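Side-chain contact in sensor protein (Geobacter sulfurreducens, PDB 3H7M), which probably transfers phosphate from ATP to a protein histidine as a membrane-bound sensor kinase, represented here by its sensor domain, which resembles periplasmic binding proteins: residues 37-42 / 225-230. Sequence-based numbering, arbitrary orientation.
Sequences NVELTR and RAKWLG
E39 reaches out from helix 36-48 to meet K227 and W228, so that a single carboxylate carries nearly all of the contact. Its chain is extended beyond CG, which carries the carboxylate out to both partners. OE1 of E39 forms a salt bridge with K227 NZ, 3.1 Å away, in the K227 conformer described here; the ammonium group comes from the syn side but lies 30° out of the carboxylate plane. A second, weak hydrogen bond runs from K227 NZ to E39 OE2 at 3.4 Å, making the grip two-pronged but uneven. K227 also has a second conformer, so the bridge may not be permanent. In the bridging one, CG is anti to the backbone N (chi1 176°) and the chain is extended beyond it; the two side chains cross at about a right angle, and K227 CD passes 3.2 Å from E39 OE2. W228 approaches the same carboxylate with the edge of its indole. E39 OE1 lies near the ring plane, 3.3 Å from W228 CZ2, and the carboxylate is turned 60° from that plane. K227 CG sits 3.8 Å above one face of the W228 indole, offset toward its rim. This surface contact links helix 36-48 to helix 220-227 and the loop that carries W228. Beyond it, W228 touches P23, while V38 and T41 pack helix 36-48 against F54 of strand 52-57, at one edge of the mixed sheet.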
ATOM      1  N   ASN A  37       2.717  -0.337   8.943  1.00 32.19           N
ATOM      2  CA  ASN A  37       1.322  -0.030   9.239  1.00 34.43           C
ATOM      3  C   ASN A  37       0.899  -0.618  10.574  1.00 38.05           C
ATOM      4  O   ASN A  37       0.306   0.067  11.418  1.00 38.33           O
ATOM      5  CB  ASN A  37       0.390  -0.559   8.129  1.00 30.01           C
ATOM      6  CG  ASN A  37       0.640   0.110   6.751  1.00 24.48           C
ATOM      7  OD1 ASN A  37       1.464   1.007   6.604  1.00 25.36           O
ATOM      8  ND2 ASN A  37      -0.092  -0.339   5.750  1.00 27.74           N
ATOM      9  N   VAL A  38       1.224  -1.888  10.758  1.00 37.99           N
ATOM     10  CA  VAL A  38       0.887  -2.644  11.964  1.00 32.45           C
ATOM     11  C   VAL A  38       1.468  -1.998  13.218  1.00 26.43           C
ATOM     12  O   VAL A  38       0.783  -1.766  14.209  1.00 40.95           O
ATOM     13  CB  VAL A  38       1.395  -4.104  11.787  1.00 34.11           C
ATOM     14  CG1 VAL A  38       1.292  -4.902  13.077  1.00 32.78           C
ATOM     15  CG2 VAL A  38       0.549  -4.781  10.714  1.00 35.26           C
ATOM     16  N   GLU A  39       2.737  -1.688  13.160  1.00 28.78           N
ATOM     17  CA  GLU A  39       3.405  -1.063  14.268  1.00 32.52           C
ATOM     18  C   GLU A  39       2.752   0.302  14.553  1.00 38.00           C
ATOM     19  O   GLU A  39       2.549   0.699  15.707  1.00 32.84           O
ATOM     20  CB  GLU A  39       4.862  -0.890  13.890  1.00 36.24           C
ATOM     21  CG  GLU A  39       5.807  -1.024  15.038  1.00 55.89           C
ATOM     22  CD  GLU A  39       7.183  -1.449  14.586  1.00 57.09           C
ATOM     23  OE1 GLU A  39       7.248  -2.433  13.806  1.00 44.49           O
ATOM     24  OE2 GLU A  39       8.174  -0.809  15.026  1.00 53.32           O
ATOM     25  N   LEU A  40       2.433   1.020  13.483  1.00 32.25           N
ATOM     26  CA  LEU A  40       1.803   2.327  13.599  1.00 34.91           C
ATOM     27  C   LEU A  40       0.428   2.175  14.270  1.00 33.66           C
ATOM     28  O   LEU A  40       0.096   2.865  15.230  1.00 38.37           O
ATOM     29  CB  LEU A  40       1.658   2.926  12.206  1.00 35.70           C
ATOM     30  CG  LEU A  40       2.067   4.390  12.063  1.00 50.28           C
ATOM     31  CD1 LEU A  40       3.399   4.637  12.766  1.00 42.46           C
ATOM     32  CD2 LEU A  40       2.171   4.733  10.584  1.00 45.47           C
ATOM     33  N   THR A  41      -0.366   1.260  13.747  1.00 31.51           N
ATOM     34  CA  THR A  41      -1.670   0.999  14.300  1.00 35.17           C
ATOM     35  C   THR A  41      -1.590   0.549  15.756  1.00 38.65           C
ATOM     36  O   THR A  41      -2.365   1.004  16.578  1.00 41.26           O
ATOM     37  CB  THR A  41      -2.375  -0.066  13.509  1.00 31.41           C
ATOM     38  OG1 THR A  41      -2.670   0.451  12.215  1.00 31.48           O
ATOM     39  CG2 THR A  41      -3.679  -0.492  14.220  1.00 31.39           C
ATOM     40  N   ARG A  42      -0.657  -0.338  16.082  1.00 36.51           N
ATOM     41  CA  ARG A  42      -0.561  -0.772  17.462  1.00 33.15           C
ATOM     42  C   ARG A  42      -0.185   0.397  18.332  1.00 36.13           C
ATOM     43  O   ARG A  42      -0.703   0.538  19.448  1.00 34.24           O
ATOM     44  CB  ARG A  42       0.476  -1.881  17.655  1.00 36.56           C
ATOM     45  CG  ARG A  42       0.050  -3.239  17.109  1.00 46.40           C
ATOM     46  CD  ARG A  42       0.860  -4.374  17.733  1.00 42.02           C
ATOM     47  NE  ARG A  42       0.452  -5.687  17.227  1.00 50.40           N
ATOM     48  CZ  ARG A  42       1.192  -6.435  16.412  1.00 50.23           C
ATOM     49  NH1 ARG A  42       2.385  -6.008  16.012  1.00 51.05           N
ATOM     50  NH2 ARG A  42       0.740  -7.606  15.984  1.00 50.48           N
ATOM     51  N   ARG A 225       9.100   4.858  12.080  1.00 37.98           N
ATOM     52  CA  ARG A 225       9.459   4.985  10.674  1.00 35.98           C
ATOM     53  C   ARG A 225      10.928   4.682  10.410  1.00 33.23           C
ATOM     54  O   ARG A 225      11.257   4.045   9.422  1.00 37.68           O
ATOM     55  CB  ARG A 225       9.136   6.382  10.128  1.00 29.16           C
ATOM     56  CG  ARG A 225       9.335   6.487   8.611  1.00 34.11           C
ATOM     57  CD  ARG A 225       8.851   7.814   8.047  1.00 34.38           C
ATOM     58  NE  ARG A 225       9.654   8.937   8.506  1.00 45.40           N
ATOM     59  CZ  ARG A 225      10.809   9.293   7.958  1.00 52.97           C
ATOM     60  NH1 ARG A 225      11.296   8.607   6.928  1.00 47.09           N
ATOM     61  NH2 ARG A 225      11.467  10.346   8.428  1.00 53.67           N
ATOM     62  N   ALA A 226      11.812   5.134  11.284  1.00 33.33           N
ATOM     63  CA  ALA A 226      13.230   4.897  11.062  1.00 37.14           C
ATOM     64  C   ALA A 226      13.541   3.399  10.967  1.00 42.40           C
ATOM     65  O   ALA A 226      14.497   3.002  10.318  1.00 47.43           O
ATOM     66  CB  ALA A 226      14.046   5.540  12.175  1.00 27.42           C
ATOM     67  N   LYS A 227      12.723   2.576  11.616  0.50 45.07           N
ATOM     68  CA  LYS A 227      12.921   1.130  11.603  0.50 43.62           C
ATOM     69  C   LYS A 227      12.852   0.565  10.187  0.50 44.29           C
ATOM     70  O   LYS A 227      13.674  -0.276   9.802  0.50 41.61           O
ATOM     71  CB  LYS A 227      11.865   0.447  12.486  0.50 44.46           C
ATOM     72  CG  LYS A 227      11.892  -1.083  12.483  0.50 43.33           C
ATOM     73  CD  LYS A 227      10.890  -1.646  13.498  0.50 42.14           C
ATOM     74  CE  LYS A 227      10.941  -3.175  13.603  0.50 29.99           C
ATOM     75  NZ  LYS A 227       9.960  -3.660  14.617  0.50 21.68           N
ATOM     76  N   TRP A 228      11.875   1.035   9.418  1.00 43.27           N
ATOM     77  CA  TRP A 228      11.684   0.570   8.056  1.00 44.25           C
ATOM     78  C   TRP A 228      12.322   1.475   7.002  1.00 48.39           C
ATOM     79  O   TRP A 228      11.715   2.456   6.550  1.00 47.56           O
ATOM     80  CB  TRP A 228      10.199   0.385   7.805  1.00 43.26           C
ATOM     81  CG  TRP A 228       9.511  -0.324   8.957  1.00 37.79           C
ATOM     82  CD1 TRP A 228       9.067   0.240  10.112  1.00 44.51           C
ATOM     83  CD2 TRP A 228       9.182  -1.725   9.045  1.00 49.35           C
ATOM     84  NE1 TRP A 228       8.468  -0.712  10.917  1.00 51.93           N
ATOM     85  CE2 TRP A 228       8.525  -1.925  10.291  1.00 42.66           C
ATOM     86  CE3 TRP A 228       9.376  -2.829   8.195  1.00 44.21           C
ATOM     87  CZ2 TRP A 228       8.059  -3.176  10.708  1.00 51.05           C
ATOM     88  CZ3 TRP A 228       8.907  -4.089   8.612  1.00 45.42           C
ATOM     89  CH2 TRP A 228       8.254  -4.244   9.860  1.00 57.23           C
ATOM     90  N   LEU A 229      13.556   1.116   6.619  1.00 47.75           N
ATOM     91  CA  LEU A 229      14.350   1.858   5.633  1.00 54.37           C
ATOM     92  C   LEU A 229      13.597   2.194   4.357  1.00 53.90           C
ATOM     93  O   LEU A 229      12.910   1.341   3.787  1.00 46.07           O
ATOM     94  CB  LEU A 229      15.592   1.063   5.252  1.00 54.40           C
ATOM     95  CG  LEU A 229      16.611   0.804   6.357  1.00 62.37           C
ATOM     96  CD1 LEU A 229      17.477  -0.347   5.945  1.00 50.80           C
ATOM     97  CD2 LEU A 229      17.447   2.051   6.618  1.00 55.86           C
ATOM     98  N   GLY A 230      13.736   3.442   3.917  1.00 55.04           N
ATOM     99  CA  GLY A 230      13.087   3.874   2.692  1.00 56.09           C
ATOM    100  C   GLY A 230      11.681   4.417   2.871  1.00 54.02           C
ATOM    101  O   GLY A 230      11.149   5.082   1.971  1.00 50.88           O
TER